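Local coordinates for histidine triad protein (Plasmodium falciparum 3D7, PDB 5CS2) that probably hydrolyses diadenosine triphosphate to AMP and ADP as a Fhit-type member of the histidine triad family, and is bound by the natural product cyclomarin A, at residues F36-G44 and E74-M85. Sequence-based numbering, arbitrary orientation.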
ATOM      1  N   PHE A  36       5.786   5.870 -17.403  1.00 17.24           N
ATOM      2  CA  PHE A  36       5.790   4.553 -18.078  1.00 17.29           C
ATOM      3  C   PHE A  36       4.392   3.926 -18.179  1.00 21.92           C
ATOM      4  O   PHE A  36       4.219   2.948 -18.910  1.00 20.66           O
ATOM      5  CB  PHE A  36       6.800   3.620 -17.421  1.00 18.28           C
ATOM      6  CG  PHE A  36       6.683   3.550 -15.914  1.00 18.12           C
ATOM      7  CD1 PHE A  36       5.659   2.819 -15.309  1.00 21.01           C
ATOM      8  CD2 PHE A  36       7.607   4.198 -15.100  1.00 19.17           C
ATOM      9  CE1 PHE A  36       5.538   2.775 -13.908  1.00 20.98           C
ATOM     10  CE2 PHE A  36       7.517   4.108 -13.703  1.00 21.65           C
ATOM     11  CZ  PHE A  36       6.473   3.417 -13.116  1.00 20.88           C
ATOM     12  N   ILE A  37       3.383   4.428 -17.412  1.00 17.60           N
ATOM     13  CA  ILE A  37       2.044   3.875 -17.499  1.00 18.14           C
ATOM     14  C   ILE A  37       1.036   4.912 -17.017  1.00 21.88           C
ATOM     15  O   ILE A  37       1.317   5.623 -16.057  1.00 20.16           O
ATOM     16  CB  ILE A  37       1.896   2.536 -16.678  1.00 20.34           C
ATOM     17  CG1 ILE A  37       0.552   1.828 -16.971  1.00 21.23           C
ATOM     18  CG2 ILE A  37       2.091   2.769 -15.152  1.00 21.23           C
ATOM     19  CD1 ILE A  37       0.534   0.273 -16.581  1.00 20.38           C
ATOM     20  N   THR A  38      -0.129   4.930 -17.644  1.00 19.05           N
ATOM     21  CA  THR A  38      -1.280   5.737 -17.291  1.00 19.22           C
ATOM     22  C   THR A  38      -2.476   4.807 -17.240  1.00 24.65           C
ATOM     23  O   THR A  38      -2.647   3.967 -18.129  1.00 25.02           O
ATOM     24  CB  THR A  38      -1.480   6.901 -18.305  1.00 22.99           C
ATOM     25  OG1 THR A  38      -0.245   7.606 -18.413  1.00 24.98           O
ATOM     26  CG2 THR A  38      -2.578   7.866 -17.878  1.00 24.94           C
ATOM     27  N   THR A  39      -3.302   4.947 -16.176  1.00 19.60           N
ATOM     28  CA  THR A  39      -4.501   4.141 -15.941  1.00 20.30           C
ATOM     29  C   THR A  39      -5.696   5.086 -15.858  1.00 24.65           C
ATOM     30  O   THR A  39      -5.536   6.294 -16.062  1.00 25.10           O
ATOM     31  CB  THR A  39      -4.327   3.245 -14.680  1.00 22.53           C
ATOM     32  OG1 THR A  39      -4.386   4.103 -13.539  1.00 22.78           O
ATOM     33  CG2 THR A  39      -3.009   2.467 -14.682  1.00 25.70           C
ATOM     34  N   LYS A  40      -6.878   4.550 -15.546  1.00 23.71           N
ATOM     35  CA  LYS A  40      -8.099   5.335 -15.432  1.00 24.70           C
ATOM     36  C   LYS A  40      -7.952   6.455 -14.391  1.00 28.75           C
ATOM     37  O   LYS A  40      -8.446   7.553 -14.626  1.00 30.32           O
ATOM     38  CB  LYS A  40      -9.287   4.421 -15.082  1.00 27.15           C
ATOM     39  CG  LYS A  40     -10.643   5.128 -15.099  1.00 41.88           C
ATOM     40  CD  LYS A  40     -11.797   4.150 -14.923  1.00 54.50           C
ATOM     41  CE  LYS A  40     -13.136   4.843 -14.985  1.00 70.05           C
ATOM     42  NZ  LYS A  40     -14.262   3.868 -14.984  1.00 82.17           N
ATOM     43  N   TYR A  41      -7.258   6.184 -13.261  1.00 22.77           N
ATOM     44  CA  TYR A  41      -7.098   7.152 -12.159  1.00 21.59           C
ATOM     45  C   TYR A  41      -5.669   7.437 -11.725  1.00 22.87           C
ATOM     46  O   TYR A  41      -5.462   8.320 -10.890  1.00 25.56           O
ATOM     47  CB  TYR A  41      -7.893   6.665 -10.939  1.00 22.83           C
ATOM     48  CG  TYR A  41      -9.373   6.495 -11.173  1.00 25.79           C
ATOM     49  CD1 TYR A  41     -10.232   7.590 -11.172  1.00 29.14           C
ATOM     50  CD2 TYR A  41      -9.925   5.235 -11.367  1.00 26.20           C
ATOM     51  CE1 TYR A  41     -11.602   7.436 -11.386  1.00 32.66           C
ATOM     52  CE2 TYR A  41     -11.298   5.065 -11.536  1.00 26.60           C
ATOM     53  CZ  TYR A  41     -12.127   6.171 -11.589  1.00 39.85           C
ATOM     54  OH  TYR A  41     -13.475   5.991 -11.790  1.00 43.71           O
ATOM     55  N   SER A  42      -4.675   6.720 -12.241  1.00 17.54           N
ATOM     56  CA  SER A  42      -3.310   6.875 -11.727  1.00 15.65           C
ATOM     57  C   SER A  42      -2.281   6.899 -12.838  1.00 18.12           C
ATOM     58  O   SER A  42      -2.625   6.700 -14.003  1.00 19.83           O
ATOM     59  CB  SER A  42      -2.980   5.667 -10.842  1.00 18.64           C
ATOM     60  OG  SER A  42      -3.985   5.396  -9.892  1.00 26.50           O
ATOM     61  N   TYR A  43      -1.034   7.112 -12.471  1.00 16.84           N
ATOM     62  CA  TYR A  43       0.090   7.008 -13.379  1.00 15.51           C
ATOM     63  C   TYR A  43       1.353   6.639 -12.629  1.00 19.07           C
ATOM     64  O   TYR A  43       1.438   6.814 -11.421  1.00 19.94           O
ATOM     65  CB  TYR A  43       0.248   8.228 -14.295  1.00 15.00           C
ATOM     66  CG  TYR A  43       0.740   9.487 -13.631  1.00 16.62           C
ATOM     67  CD1 TYR A  43      -0.148  10.362 -13.016  1.00 18.28           C
ATOM     68  CD2 TYR A  43       2.086   9.833 -13.663  1.00 17.14           C
ATOM     69  CE1 TYR A  43       0.299  11.565 -12.458  1.00 17.21           C
ATOM     70  CE2 TYR A  43       2.544  11.021 -13.092  1.00 17.34           C
ATOM     71  CZ  TYR A  43       1.641  11.894 -12.519  1.00 18.15           C
ATOM     72  OH  TYR A  43       2.103  13.068 -11.947  1.00 21.18           O
ATOM     73  N   GLY A  44       2.290   6.057 -13.341  1.00 16.96           N
ATOM     74  CA  GLY A  44       3.563   5.625 -12.798  1.00 15.89           C
ATOM     75  C   GLY A  44       4.669   6.356 -13.506  1.00 19.38           C
ATOM     76  O   GLY A  44       4.641   6.494 -14.733  1.00 17.71           O
ATOM     77  N   GLU A  74     -10.375   5.050  -6.883  1.00 22.76           N
ATOM     78  CA  GLU A  74      -8.971   5.470  -6.906  1.00 21.98           C
ATOM     79  C   GLU A  74      -8.080   4.568  -6.048  1.00 24.07           C
ATOM     80  O   GLU A  74      -6.943   4.305  -6.434  1.00 23.69           O
ATOM     81  CB  GLU A  74      -8.799   6.932  -6.449  1.00 23.98           C
ATOM     82  CG  GLU A  74      -9.476   7.955  -7.348  1.00 29.63           C
ATOM     83  CD  GLU A  74      -9.364   9.385  -6.845  1.00 40.98           C
ATOM     84  OE1 GLU A  74      -9.726   9.637  -5.669  1.00 28.57           O
ATOM     85  OE2 GLU A  74      -8.861  10.244  -7.608  1.00 32.25           O
ATOM     86  N   ILE A  75      -8.576   4.142  -4.868  1.00 20.43           N
ATOM     87  CA  ILE A  75      -7.843   3.239  -3.954  1.00 20.18           C
ATOM     88  C   ILE A  75      -7.596   1.932  -4.681  1.00 21.25           C
ATOM     89  O   ILE A  75      -6.473   1.432  -4.694  1.00 21.42           O
ATOM     90  CB  ILE A  75      -8.590   3.000  -2.600  1.00 22.86           C
ATOM     91  CG1 ILE A  75      -8.721   4.314  -1.825  1.00 22.79           C
ATOM     92  CG2 ILE A  75      -7.840   1.917  -1.739  1.00 23.72           C
ATOM     93  CD1 ILE A  75      -9.909   4.319  -0.834  1.00 25.39           C
ATOM     94  N   ILE A  76      -8.653   1.378  -5.298  1.00 18.32           N
ATOM     95  CA  ILE A  76      -8.503   0.128  -6.043  1.00 18.64           C
ATOM     96  C   ILE A  76      -7.524   0.292  -7.200  1.00 22.90           C
ATOM     97  O   ILE A  76      -6.644  -0.556  -7.401  1.00 21.14           O
ATOM     98  CB  ILE A  76      -9.897  -0.337  -6.509  1.00 21.98           C
ATOM     99  CG1 ILE A  76     -10.780  -0.739  -5.286  1.00 21.08           C
ATOM    100  CG2 ILE A  76      -9.815  -1.451  -7.600  1.00 26.76           C
ATOM    101  CD1 ILE A  76     -12.278  -0.945  -5.632  1.00 30.63           C
ATOM    102  N   ASP A  77      -7.689   1.372  -7.977  1.00 21.47           N
ATOM    103  CA  ASP A  77      -6.848   1.609  -9.149  1.00 20.93           C
ATOM    104  C   ASP A  77      -5.368   1.699  -8.786  1.00 21.64           C
ATOM    105  O   ASP A  77      -4.556   0.959  -9.344  1.00 20.45           O
ATOM    106  CB  ASP A  77      -7.333   2.861  -9.909  1.00 21.60           C
ATOM    107  CG  ASP A  77      -6.605   3.097 -11.230  1.00 27.16           C
ATOM    108  OD1 ASP A  77      -5.391   3.371 -11.191  1.00 25.15           O
ATOM    109  OD2 ASP A  77      -7.275   3.058 -12.303  1.00 27.87           O
ATOM    110  N   ILE A  78      -5.006   2.576  -7.840  1.00 19.38           N
ATOM    111  CA  ILE A  78      -3.608   2.793  -7.512  1.00 18.37           C
ATOM    112  C   ILE A  78      -2.952   1.532  -6.897  1.00 21.02           C
ATOM    113  O   ILE A  78      -1.756   1.291  -7.119  1.00 19.40           O
ATOM    114  CB  ILE A  78      -3.355   4.076  -6.677  1.00 21.81           C
ATOM    115  CG1 ILE A  78      -1.880   4.508  -6.831  1.00 21.95           C
ATOM    116  CG2 ILE A  78      -3.713   3.865  -5.196  1.00 23.51           C
ATOM    117  CD1 ILE A  78      -1.477   5.879  -6.330  1.00 23.13           C
ATOM    118  N   ASN A  79      -3.764   0.726  -6.195  1.00 17.48           N
ATOM    119  CA  ASN A  79      -3.251  -0.466  -5.530  1.00 18.02           C
ATOM    120  C   ASN A  79      -3.119  -1.647  -6.461  1.00 20.20           C
ATOM    121  O   ASN A  79      -2.138  -2.389  -6.333  1.00 20.50           O
ATOM    122  CB  ASN A  79      -4.036  -0.772  -4.288  1.00 18.98           C
ATOM    123  CG  ASN A  79      -3.549   0.141  -3.177  1.00 21.16           C
ATOM    124  OD1 ASN A  79      -2.370   0.149  -2.796  1.00 20.98           O
ATOM    125  ND2 ASN A  79      -4.409   1.046  -2.752  1.00 21.59           N
ATOM    126  N   LEU A  80      -4.035  -1.797  -7.408  1.00 19.17           N
ATOM    127  CA  LEU A  80      -3.875  -2.824  -8.452  1.00 18.86           C
ATOM    128  C   LEU A  80      -2.670  -2.468  -9.332  1.00 22.11           C
ATOM    129  O   LEU A  80      -1.879  -3.348  -9.668  1.00 21.85           O
ATOM    130  CB  LEU A  80      -5.141  -2.987  -9.285  1.00 18.43           C
ATOM    131  CG  LEU A  80      -6.374  -3.559  -8.563  1.00 23.13           C
ATOM    132  CD1 LEU A  80      -7.546  -3.626  -9.520  1.00 24.46           C
ATOM    133  CD2 LEU A  80      -6.102  -4.951  -7.952  1.00 23.60           C
ATOM    134  N   LEU A  81      -2.475  -1.156  -9.639  1.00 19.85           N
ATOM    135  CA  LEU A  81      -1.291  -0.716 -10.394  1.00 18.84           C
ATOM    136  C   LEU A  81       0.004  -1.025  -9.631  1.00 20.83           C
ATOM    137  O   LEU A  81       0.984  -1.464 -10.212  1.00 19.57           O
ATOM    138  CB  LEU A  81      -1.397   0.808 -10.707  1.00 18.02           C
ATOM    139  CG  LEU A  81      -0.233   1.376 -11.509  1.00 21.53           C
ATOM    140  CD1 LEU A  81      -0.107   0.659 -12.885  1.00 21.59           C
ATOM    141  CD2 LEU A  81      -0.422   2.862 -11.749  1.00 20.88           C
ATOM    142  N   CYS A  82       0.009  -0.805  -8.311  1.00 18.14           N
ATOM    143  CA  CYS A  82       1.149  -1.126  -7.475  1.00 18.11           C
ATOM    144  C   CYS A  82       1.524  -2.601  -7.588  1.00 19.84           C
ATOM    145  O   CYS A  82       2.703  -2.912  -7.792  1.00 19.05           O
ATOM    146  CB  CYS A  82       0.895  -0.746  -6.020  1.00 18.61           C
ATOM    147  SG  CYS A  82       2.308  -1.081  -4.950  1.00 22.31           S
ATOM    148  N   ASN A  83       0.546  -3.482  -7.405  1.00 18.34           N
ATOM    149  CA  ASN A  83       0.785  -4.937  -7.477  1.00 19.21           C
ATOM    150  C   ASN A  83       1.331  -5.307  -8.878  1.00 21.48           C
ATOM    151  O   ASN A  83       2.348  -6.002  -8.966  1.00 19.80           O
ATOM    152  CB  ASN A  83      -0.503  -5.690  -7.160  1.00 20.34           C
ATOM    153  CG  ASN A  83      -0.245  -7.141  -6.889  1.00 26.72           C
ATOM    154  OD1 ASN A  83      -0.289  -7.972  -7.795  1.00 26.89           O
ATOM    155  ND2 ASN A  83      -0.038  -7.477  -5.639  1.00 22.90           N
ATOM    156  N   PHE A  84       0.697  -4.774  -9.939  1.00 19.38           N
ATOM    157  CA  PHE A  84       1.110  -4.977 -11.334  1.00 18.63           C
ATOM    158  C   PHE A  84       2.553  -4.503 -11.522  1.00 21.49           C
ATOM    159  O   PHE A  84       3.354  -5.206 -12.146  1.00 20.21           O
ATOM    160  CB  PHE A  84       0.168  -4.238 -12.289  1.00 19.86           C
ATOM    161  CG  PHE A  84       0.589  -4.312 -13.748  1.00 20.37           C
ATOM    162  CD1 PHE A  84       0.402  -5.483 -14.484  1.00 23.06           C
ATOM    163  CD2 PHE A  84       1.246  -3.243 -14.354  1.00 22.98           C
ATOM    164  CE1 PHE A  84       0.796  -5.557 -15.826  1.00 24.14           C
ATOM    165  CE2 PHE A  84       1.688  -3.337 -15.687  1.00 25.89           C
ATOM    166  CZ  PHE A  84       1.433  -4.483 -16.418  1.00 24.07           C
ATOM    167  N   MET A  85       2.906  -3.281 -10.998  1.00 17.35           N
ATOM    168  CA  MET A  85       4.257  -2.755 -11.164  1.00 17.97           C
ATOM    169  C   MET A  85       5.313  -3.524 -10.388  1.00 22.64           C
ATOM    170  O   MET A  85       6.425  -3.647 -10.874  1.00 21.94           O
ATOM    171  CB  MET A  85       4.320  -1.249 -10.854  1.00 18.60           C
ATOM    172  CG  MET A  85       3.632  -0.395 -11.908  1.00 19.65           C
ATOM    173  SD  MET A  85       4.161  -0.729 -13.651  1.00 20.69           S
ATOM    174  CE  MET A  85       5.825  -0.643 -13.526  1.00 18.80           C
TER
HETATM  175  O   HOH W   1      -7.331  10.297  -9.868  1.00 27.04           O
HETATM  176  O   HOH W   2      -5.915   6.402  -8.146  1.00 42.76           O
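The carboxylate of D77 stands at the edge of the Y41 ring, the two planes 89° apart, while K40 CG lies over one face of that ring, toward its rim, and E74 CG reaches its CD1 obliquely. At the far end of the contact, G44 O sits over the centre of one face of the F36 ring, and M85 makes an oblique Met-aromatic contact with it, CE lying 3.5 Å from F36 CE1. Here helix 72-93 of the HIT fold packs on a beta-hairpin, strands 35-38 and 42-46, illustrating how one buried carboxylate can pin a turn to a helix. With CG anti to the backbone N (chi1 -174°), D77 extends toward the turn. Its OD1 accepts from T39 OG1 at 2.7 Å through the syn lone pair and from S42 OG from above the carboxylate plane; Y41 N gives OD2 a weak bond. Further along, L81 CD1 meets both CG2 and CD1 of I37, and CD2 rests on S42 CB. I195 of helix 181-199 packs against F84 and M85, while I117 beside the predicted catalytic H116 touches I78. T39 OG1 also accepts from S42 N at 2.9 Å, an ST motif, and water 2 joins S42 OG to E74 O.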